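PDB 1KQ1: host Factor for Q beta from Staphylococcus aureus, which binds RNA as a hexameric Sm-like ring and acts as a pleiotropic regulator of translation. Local coordinates for residues Q19-L27 with I55-E66. Numbering follows the deposited sequence.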
ATOM      1  N   GLN C  19      -7.306  27.701   9.111  1.00 15.75           N
ATOM      2  CA  GLN C  19      -6.205  27.257  10.012  1.00 17.01           C
ATOM      3  C   GLN C  19      -6.734  26.304  11.076  1.00 18.39           C
ATOM      4  O   GLN C  19      -6.280  26.318  12.232  1.00 18.17           O
ATOM      5  CB  GLN C  19      -5.521  28.458  10.668  1.00 13.65           C
ATOM      6  CG  GLN C  19      -4.752  29.293   9.640  1.00 19.28           C
ATOM      7  CD  GLN C  19      -3.878  30.360  10.271  1.00 27.71           C
ATOM      8  OE1 GLN C  19      -2.819  30.069  10.821  1.00 33.55           O
ATOM      9  NE2 GLN C  19      -4.322  31.604  10.188  1.00 27.41           N
ATOM     10  N   THR C  20      -7.647  25.416  10.709  1.00 14.72           N
ATOM     11  CA  THR C  20      -8.174  24.549  11.710  1.00 19.04           C
ATOM     12  C   THR C  20      -7.201  23.434  12.104  1.00 18.67           C
ATOM     13  O   THR C  20      -6.413  22.922  11.305  1.00 18.01           O
ATOM     14  CB  THR C  20      -9.645  24.072  11.372  1.00 34.78           C
ATOM     15  OG1 THR C  20      -9.748  22.651  11.391  1.00 30.95           O
ATOM     16  CG2 THR C  20     -10.133  24.652  10.054  1.00 13.00           C
ATOM     17  N   GLU C  21      -7.176  23.159  13.397  1.00 23.15           N
ATOM     18  CA  GLU C  21      -6.308  22.116  13.909  1.00 18.29           C
ATOM     19  C   GLU C  21      -6.925  20.786  13.468  1.00 18.57           C
ATOM     20  O   GLU C  21      -8.002  20.415  13.896  1.00 18.50           O
ATOM     21  CB  GLU C  21      -6.293  22.218  15.438  1.00 22.38           C
ATOM     22  CG  GLU C  21      -5.302  21.295  16.120  1.00 38.93           C
ATOM     23  CD  GLU C  21      -3.883  21.814  16.088  1.00 48.07           C
ATOM     24  OE1 GLU C  21      -3.642  22.871  15.469  1.00 52.66           O
ATOM     25  OE2 GLU C  21      -3.001  21.162  16.691  1.00 56.53           O
ATOM     26  N   VAL C  22      -6.232  20.063  12.593  1.00 15.38           N
ATOM     27  CA  VAL C  22      -6.718  18.804  12.075  1.00 15.52           C
ATOM     28  C   VAL C  22      -5.822  17.664  12.585  1.00 13.58           C
ATOM     29  O   VAL C  22      -4.642  17.873  12.820  1.00 16.85           O
ATOM     30  CB  VAL C  22      -6.610  18.832  10.520  1.00 18.27           C
ATOM     31  CG1 VAL C  22      -6.910  17.463   9.907  1.00 30.32           C
ATOM     32  CG2 VAL C  22      -7.556  19.916   9.960  1.00 22.25           C
ATOM     33  N   THR C  23      -6.437  16.502  12.733  1.00 11.01           N
ATOM     34  CA  THR C  23      -5.727  15.284  13.116  1.00 11.96           C
ATOM     35  C   THR C  23      -5.669  14.423  11.834  1.00 10.64           C
ATOM     36  O   THR C  23      -6.696  14.132  11.195  1.00 11.67           O
ATOM     37  CB  THR C  23      -6.464  14.498  14.188  1.00 14.67           C
ATOM     38  OG1 THR C  23      -6.500  15.296  15.398  1.00 21.27           O
ATOM     39  CG2 THR C  23      -5.718  13.181  14.519  1.00 23.34           C
ATOM     40  N   VAL C  24      -4.459  14.055  11.471  1.00  8.45           N
ATOM     41  CA  VAL C  24      -4.223  13.217  10.296  1.00  8.73           C
ATOM     42  C   VAL C  24      -3.886  11.805  10.792  1.00  8.99           C
ATOM     43  O   VAL C  24      -2.927  11.641  11.609  1.00 12.91           O
ATOM     44  CB  VAL C  24      -3.023  13.748   9.514  1.00 10.05           C
ATOM     45  CG1 VAL C  24      -2.667  12.799   8.324  1.00 12.99           C
ATOM     46  CG2 VAL C  24      -3.314  15.141   8.976  1.00 11.65           C
ATOM     47  N   PHE C  25      -4.667  10.812  10.374  1.00  7.91           N
ATOM     48  CA  PHE C  25      -4.353   9.433  10.712  1.00  7.47           C
ATOM     49  C   PHE C  25      -3.677   8.832   9.526  1.00  8.72           C
ATOM     50  O   PHE C  25      -4.066   9.078   8.378  1.00  9.63           O
ATOM     51  CB  PHE C  25      -5.608   8.630  11.039  1.00  9.79           C
ATOM     52  CG  PHE C  25      -6.164   8.944  12.377  1.00 14.14           C
ATOM     53  CD1 PHE C  25      -5.912   8.109  13.443  1.00 16.03           C
ATOM     54  CD2 PHE C  25      -6.943  10.070  12.541  1.00 15.37           C
ATOM     55  CE1 PHE C  25      -6.452   8.396  14.706  1.00 25.37           C
ATOM     56  CE2 PHE C  25      -7.491  10.373  13.800  1.00 25.08           C
ATOM     57  CZ  PHE C  25      -7.237   9.522  14.875  1.00 22.90           C
ATOM     58  N   PHE C  26      -2.649   8.030   9.802  1.00  6.62           N
ATOM     59  CA  PHE C  26      -1.875   7.371   8.723  1.00  8.54           C
ATOM     60  C   PHE C  26      -2.314   5.935   8.468  1.00  7.53           C
ATOM     61  O   PHE C  26      -3.075   5.372   9.234  1.00  8.20           O
ATOM     62  CB  PHE C  26      -0.393   7.419   9.134  1.00  8.44           C
ATOM     63  CG  PHE C  26       0.159   8.791   9.187  1.00  9.14           C
ATOM     64  CD1 PHE C  26       0.765   9.334   8.055  1.00 14.91           C
ATOM     65  CD2 PHE C  26       0.054   9.554  10.356  1.00 13.92           C
ATOM     66  CE1 PHE C  26       1.265  10.648   8.097  1.00 16.53           C
ATOM     67  CE2 PHE C  26       0.549  10.874  10.402  1.00 18.10           C
ATOM     68  CZ  PHE C  26       1.150  11.404   9.263  1.00 19.57           C
ATOM     69  N   LEU C  27      -1.789   5.313   7.404  1.00  8.98           N
ATOM     70  CA  LEU C  27      -2.150   3.938   7.111  1.00  7.73           C
ATOM     71  C   LEU C  27      -1.845   2.999   8.243  1.00 10.39           C
ATOM     72  O   LEU C  27      -2.567   2.011   8.408  1.00 11.29           O
ATOM     73  CB  LEU C  27      -1.423   3.421   5.875  1.00 13.82           C
ATOM     74  CG  LEU C  27      -1.625   4.167   4.568  1.00 14.71           C
ATOM     75  CD1 LEU C  27      -0.913   3.379   3.435  1.00 11.80           C
ATOM     76  CD2 LEU C  27      -3.094   4.288   4.279  1.00 15.93           C
ATOM     77  N   ILE C  55       3.761  15.504   4.469  1.00  9.13           N
ATOM     78  CA  ILE C  55       3.105  14.178   4.467  1.00  8.22           C
ATOM     79  C   ILE C  55       2.667  13.758   3.103  1.00 13.35           C
ATOM     80  O   ILE C  55       2.096  14.559   2.333  1.00 11.62           O
ATOM     81  CB  ILE C  55       1.856  14.243   5.380  1.00  7.46           C
ATOM     82  CG1 ILE C  55       2.238  14.660   6.811  1.00 12.07           C
ATOM     83  CG2 ILE C  55       1.171  12.920   5.401  1.00  9.58           C
ATOM     84  CD1 ILE C  55       0.965  15.054   7.672  1.00 13.71           C
ATOM     85  N   TYR C  56       2.959  12.511   2.745  1.00  7.87           N
ATOM     86  CA  TYR C  56       2.455  12.044   1.472  1.00  8.50           C
ATOM     87  C   TYR C  56       0.994  11.606   1.590  1.00  8.74           C
ATOM     88  O   TYR C  56       0.615  10.836   2.496  1.00  7.49           O
ATOM     89  CB  TYR C  56       3.265  10.842   0.910  1.00  6.67           C
ATOM     90  CG  TYR C  56       4.578  11.210   0.294  1.00  8.75           C
ATOM     91  CD1 TYR C  56       4.638  11.948  -0.882  1.00 10.93           C
ATOM     92  CD2 TYR C  56       5.766  10.826   0.908  1.00  9.56           C
ATOM     93  CE1 TYR C  56       5.869  12.309  -1.418  1.00  9.85           C
ATOM     94  CE2 TYR C  56       7.008  11.171   0.358  1.00 10.61           C
ATOM     95  CZ  TYR C  56       7.029  11.919  -0.799  1.00 10.28           C
ATOM     96  OH  TYR C  56       8.246  12.322  -1.316  1.00 11.92           O
ATOM     97  N   LYS C  57       0.149  12.104   0.664  1.00  9.13           N
ATOM     98  CA  LYS C  57      -1.234  11.675   0.708  1.00  8.92           C
ATOM     99  C   LYS C  57      -1.373  10.154   0.603  1.00  6.25           C
ATOM    100  O   LYS C  57      -2.325   9.562   1.128  1.00  6.92           O
ATOM    101  CB  LYS C  57      -2.056  12.337  -0.427  1.00 14.05           C
ATOM    102  CG  LYS C  57      -2.538  13.754  -0.142  1.00 25.78           C
ATOM    103  CD  LYS C  57      -3.460  14.199  -1.297  1.00 21.36           C
ATOM    104  CE  LYS C  57      -4.135  15.556  -1.031  1.00 27.77           C
ATOM    105  NZ  LYS C  57      -5.011  16.028  -2.206  1.00 21.17           N
ATOM    106  N   HIS C  58      -0.424   9.490  -0.081  1.00  6.50           N
ATOM    107  CA  HIS C  58      -0.543   8.049  -0.192  1.00  6.94           C
ATOM    108  C   HIS C  58      -0.457   7.355   1.160  1.00  6.59           C
ATOM    109  O   HIS C  58      -0.888   6.197   1.282  1.00  8.52           O
ATOM    110  CB  HIS C  58       0.495   7.454  -1.192  1.00  6.53           C
ATOM    111  CG  HIS C  58       1.939   7.636  -0.804  1.00  8.07           C
ATOM    112  ND1 HIS C  58       2.863   8.170  -1.682  1.00 10.65           N
ATOM    113  CD2 HIS C  58       2.634   7.278   0.304  1.00  9.82           C
ATOM    114  CE1 HIS C  58       4.064   8.147  -1.128  1.00 10.50           C
ATOM    115  NE2 HIS C  58       3.958   7.613   0.081  1.00  7.52           N
ATOM    116  N   ALA C  59       0.078   8.051   2.170  1.00  6.47           N
ATOM    117  CA  ALA C  59       0.184   7.463   3.498  1.00  5.14           C
ATOM    118  C   ALA C  59      -0.944   7.866   4.435  1.00  5.86           C
ATOM    119  O   ALA C  59      -0.987   7.420   5.596  1.00  8.42           O
ATOM    120  CB  ALA C  59       1.537   7.828   4.130  1.00  7.79           C
ATOM    121  N   ILE C  60      -1.818   8.769   3.975  1.00  6.21           N
ATOM    122  CA  ILE C  60      -2.918   9.201   4.834  1.00  7.27           C
ATOM    123  C   ILE C  60      -4.138   8.325   4.732  1.00  7.28           C
ATOM    124  O   ILE C  60      -4.522   7.866   3.642  1.00  6.97           O
ATOM    125  CB  ILE C  60      -3.317  10.658   4.479  1.00  6.32           C
ATOM    126  CG1 ILE C  60      -2.124  11.585   4.724  1.00  5.95           C
ATOM    127  CG2 ILE C  60      -4.584  11.079   5.302  1.00  9.06           C
ATOM    128  CD1 ILE C  60      -2.389  13.008   4.192  1.00  7.89           C
ATOM    129  N   SER C  61      -4.714   8.029   5.907  1.00  5.30           N
ATOM    130  CA  SER C  61      -5.969   7.272   5.957  1.00  5.07           C
ATOM    131  C   SER C  61      -7.150   8.209   6.124  1.00  9.57           C
ATOM    132  O   SER C  61      -8.128   8.157   5.333  1.00  9.04           O
ATOM    133  CB  SER C  61      -5.916   6.335   7.157  1.00 11.07           C
ATOM    134  OG  SER C  61      -7.198   5.774   7.280  1.00 17.40           O
ATOM    135  N   THR C  62      -7.063   9.086   7.122  1.00  8.05           N
ATOM    136  CA  THR C  62      -8.211   9.936   7.460  1.00  8.68           C
ATOM    137  C   THR C  62      -7.839  11.288   7.983  1.00  8.33           C
ATOM    138  O   THR C  62      -6.803  11.441   8.601  1.00 10.93           O
ATOM    139  CB  THR C  62      -8.977   9.243   8.637  1.00 12.81           C
ATOM    140  OG1 THR C  62      -9.272   7.891   8.298  1.00 17.65           O
ATOM    141  CG2 THR C  62     -10.310   9.950   8.999  1.00 15.17           C
ATOM    142  N   TYR C  63      -8.711  12.282   7.780  1.00  8.10           N
ATOM    143  CA  TYR C  63      -8.573  13.586   8.451  1.00 10.33           C
ATOM    144  C   TYR C  63      -9.762  13.730   9.389  1.00 10.73           C
ATOM    145  O   TYR C  63     -10.894  13.379   9.010  1.00 11.24           O
ATOM    146  CB  TYR C  63      -8.670  14.771   7.495  1.00 10.50           C
ATOM    147  CG  TYR C  63      -7.715  14.777   6.356  1.00 10.09           C
ATOM    148  CD1 TYR C  63      -6.471  15.396   6.452  1.00 15.24           C
ATOM    149  CD2 TYR C  63      -8.079  14.173   5.162  1.00 12.98           C
ATOM    150  CE1 TYR C  63      -5.602  15.415   5.306  1.00 14.43           C
ATOM    151  CE2 TYR C  63      -7.233  14.173   4.051  1.00 16.69           C
ATOM    152  CZ  TYR C  63      -6.018  14.797   4.142  1.00 13.51           C
ATOM    153  OH  TYR C  63      -5.207  14.801   3.038  1.00 13.20           O
ATOM    154  N   THR C  64      -9.527  14.284  10.591  1.00 10.72           N
ATOM    155  CA  THR C  64     -10.653  14.532  11.529  1.00 16.59           C
ATOM    156  C   THR C  64     -10.389  15.891  12.179  1.00 18.27           C
ATOM    157  O   THR C  64      -9.263  16.304  12.263  1.00 18.39           O
ATOM    158  CB  THR C  64     -10.717  13.496  12.678  1.00 26.13           C
ATOM    159  OG1 THR C  64      -9.584  13.676  13.542  1.00 32.55           O
ATOM    160  CG2 THR C  64     -10.740  12.087  12.158  1.00 31.01           C
ATOM    161  N   VAL C  65     -11.431  16.608  12.667  1.00 22.84           N
ATOM    162  CA  VAL C  65     -11.202  17.904  13.294  1.00 37.15           C
ATOM    163  C   VAL C  65     -11.581  17.877  14.771  1.00 44.04           C
ATOM    164  O   VAL C  65     -12.117  16.913  15.293  1.00 47.86           O
ATOM    165  CB  VAL C  65     -11.996  19.019  12.590  1.00 40.37           C
ATOM    166  CG1 VAL C  65     -11.838  20.337  13.333  1.00 20.00           C
ATOM    167  CG2 VAL C  65     -11.497  19.209  11.165  1.00 51.77           C
ATOM    168  N   GLU C  66     -11.289  19.001  15.466  1.00 55.41           N
ATOM    169  CA  GLU C  66     -11.574  19.190  16.896  1.00 56.25           C
ATOM    170  C   GLU C  66     -10.443  18.629  17.749  1.00 57.82           C
ATOM    171  O   GLU C  66     -10.695  17.670  18.507  1.00 56.43           O
ATOM    172  CB  GLU C  66     -12.893  18.517  17.283  1.00 57.88           C
ATOM    173  CG  GLU C  66     -14.076  18.938  16.431  1.00 60.49           C
ATOM    174  CD  GLU C  66     -15.122  17.853  16.347  1.00 64.14           C
ATOM    175  OE1 GLU C  66     -15.659  17.469  17.410  1.00 65.69           O
ATOM    176  OE2 GLU C  66     -15.401  17.383  15.222  1.00 58.99           O
TER
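Phe25 O takes two backbone N-H groups, from Ser61 N at 2.8 Å and Thr62 N at 3.2 Å, both reaching it from the same face of its carbonyl plane. This is a classic beta bulge: Ser61 and Thr62 together face Phe25 where the first and last strands of the Sm fold pair antiparallel. Beyond the bulge the ladder continues through Phe25-Thr62 and Thr23-Thr64, with Phe25 N bound to Thr62 O and a nearly straight bond from Thr23 N to Thr64 O (178° at the hydrogen). At the other end, Leu27 N bonds to Ala59 O in the 3-10 turn 57-59, and Leu27 CD1 rests 3.5 Å from His58 O.

Val24 and Tyr63 lie side by side on one face of the pair, and Ile60 reaches Val24 from across the bulge. Val24 holds CG1 anti to its backbone nitrogen (chi1 175°), which sets it against Ile60 CG1 (3.8 Å) and leaves CG2 beside Tyr63 CD1, while Leu12 of helix 7-17 also touches Tyr63. Phe26 crosses Ile55 at about a right angle, its CE1 3.5 Å from Ile55 CG2, and so ties strand 21-26 to strand 51-56. Residues 62-64 pair along their other edge with a strand of a second subunit, continuing the sheet around the hexamer; Tyr63 OH hydrogen-bonds to Tyr56 OH of that neighbouring subunit. On the face bearing Thr23 and Phe25, Thr64 OG1 lies in the plane of the Phe25 ring, at its edge, 3.9 Å from CE2.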